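Local coordinates for protein putative thioesterase yhdA (Lactococcus lactis subsp. lactis, PDB 3GEK) that is of unproven function but probably hydrolyses acyl-CoA thioesters, perhaps 1,4-dihydroxy-2-naphthoyl-CoA, as a hotdog-fold member of the PaaI thioesterase family, at residues 52-55 and 56-60. The protein carries 7 engineered substitutions. Residues are numbered along the deposited sequence; the frame is centred on the assembly and turned at random.
Sequences SLAL and AEITA
S52 O, L53 O, A54 O and L55 O accept in turn from the amides of A56, E57, I58 and T59, the regular i to i+4 bonding of the long helix 49-68 that the curved sheet of the hotdog fold wraps. The last of these carbonyls illustrates how a threonine can bond back to its own helix: L55 O takes both T59 N, at 3.0 Å, and T59 OG1, at 2.7 Å, the two donors arriving from opposite faces of the carbonyl plane. With chi1 at 54°, T59 OG1 is tucked over the helix backbone, where it can meet that oxygen, and CG2 is placed against L55 CD1, at 3.7 Å. A valine here would probably cost L55 O its second, hydroxyl donor. The same side of the helix faces M34, F30 and S32 of strand 28-35, while L53 and A56 pack on I124 of strand 120-131. The extended chain of E57 carries OE1 to a hydrogen bond with H83 NE2 of the second subunit. One turn after A54, I58, with CG1 beside its backbone N (chi1 -68°), lays that branch alongside A54 O, CG1 at 3.1 Å, and brings CD1 to 4.4 Å from A54 CB.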
loop_
_atom_site.group_PDB
_atom_site.type_symbol
_atom_site.label_atom_id
_atom_site.label_comp_id
_atom_site.label_asym_id
_atom_site.label_seq_id
_atom_site.Cartn_x
_atom_site.Cartn_y
_atom_site.Cartn_z
ATOM N N SER A 52 15.352 3.437 4.632
ATOM C CA SER A 52 14.906 3.395 3.235
ATOM C C SER A 52 13.558 4.090 3.031
ATOM O O SER A 52 13.380 4.838 2.069
ATOM C CB SER A 52 14.832 1.952 2.729
ATOM O OG SER A 52 16.108 1.326 2.782
ATOM N N LEU A 53 12.610 3.828 3.928
ATOM C CA LEU A 53 11.313 4.504 3.907
ATOM C C LEU A 53 11.485 6.009 3.978
ATOM O O LEU A 53 10.899 6.742 3.180
ATOM C CB LEU A 53 10.449 4.054 5.083
ATOM C CG LEU A 53 9.485 2.878 4.969
ATOM C CD1 LEU A 53 9.946 1.829 3.964
ATOM C CD2 LEU A 53 9.312 2.273 6.370
ATOM N N ALA A 54 12.289 6.459 4.942
ATOM C CA ALA A 54 12.566 7.870 5.131
ATOM C C ALA A 54 13.266 8.469 3.909
ATOM O O ALA A 54 12.941 9.581 3.494
ATOM C CB ALA A 54 13.391 8.082 6.383
ATOM N N LEU A 55 14.213 7.730 3.333
ATOM C CA LEU A 55 14.904 8.161 2.115
ATOM C C LEU A 55 13.906 8.405 0.980
ATOM O O LEU A 55 14.013 9.398 0.254
ATOM C CB LEU A 55 15.949 7.117 1.687
ATOM C CG LEU A 55 16.594 7.182 0.295
ATOM C CD1 LEU A 55 17.407 8.440 0.118
ATOM C CD2 LEU A 55 17.471 5.960 0.030
ATOM N N ALA A 56 12.947 7.494 0.832
ATOM C CA ALA A 56 11.942 7.587 -0.228
ATOM C C ALA A 56 11.026 8.784 -0.049
ATOM O O ALA A 56 10.783 9.516 -1.001
ATOM C CB ALA A 56 11.127 6.326 -0.295
ATOM N N GLU A 57 10.510 8.969 1.166
ATOM C CA GLU A 57 9.597 10.078 1.455
ATOM C C GLU A 57 10.299 11.433 1.310
ATOM O O GLU A 57 9.719 12.388 0.781
ATOM C CB GLU A 57 8.938 9.916 2.838
ATOM C CG GLU A 57 7.763 10.880 3.073
ATOM C CD GLU A 57 6.879 10.532 4.270
ATOM O OE1 GLU A 57 6.630 9.336 4.512
ATOM O OE2 GLU A 57 6.396 11.477 4.951
ATOM N N ILE A 58 11.558 11.498 1.750
ATOM C CA ILE A 58 12.337 12.740 1.718
ATOM C C ILE A 58 12.755 13.155 0.302
ATOM O O ILE A 58 12.631 14.329 -0.056
ATOM C CB ILE A 58 13.564 12.683 2.674
ATOM C CG1 ILE A 58 13.086 12.659 4.132
ATOM C CG2 ILE A 58 14.503 13.878 2.451
ATOM C CD1 ILE A 58 14.147 12.243 5.133
ATOM N N THR A 59 13.245 12.199 -0.491
ATOM C CA THR A 59 13.649 12.477 -1.873
ATOM C C THR A 59 12.456 12.786 -2.782
ATOM O O THR A 59 12.554 13.629 -3.675
ATOM C CB THR A 59 14.483 11.329 -2.485
ATOM O OG1 THR A 59 13.770 10.089 -2.360
ATOM C CG2 THR A 59 15.857 11.217 -1.803
ATOM N N ALA A 60 11.337 12.097 -2.556
ATOM C CA ALA A 60 10.101 12.364 -3.295
ATOM C C ALA A 60 9.634 13.794 -3.031
ATOM O O ALA A 60 9.264 14.512 -3.961
ATOM C CB ALA A 60 9.013 11.366 -2.914
#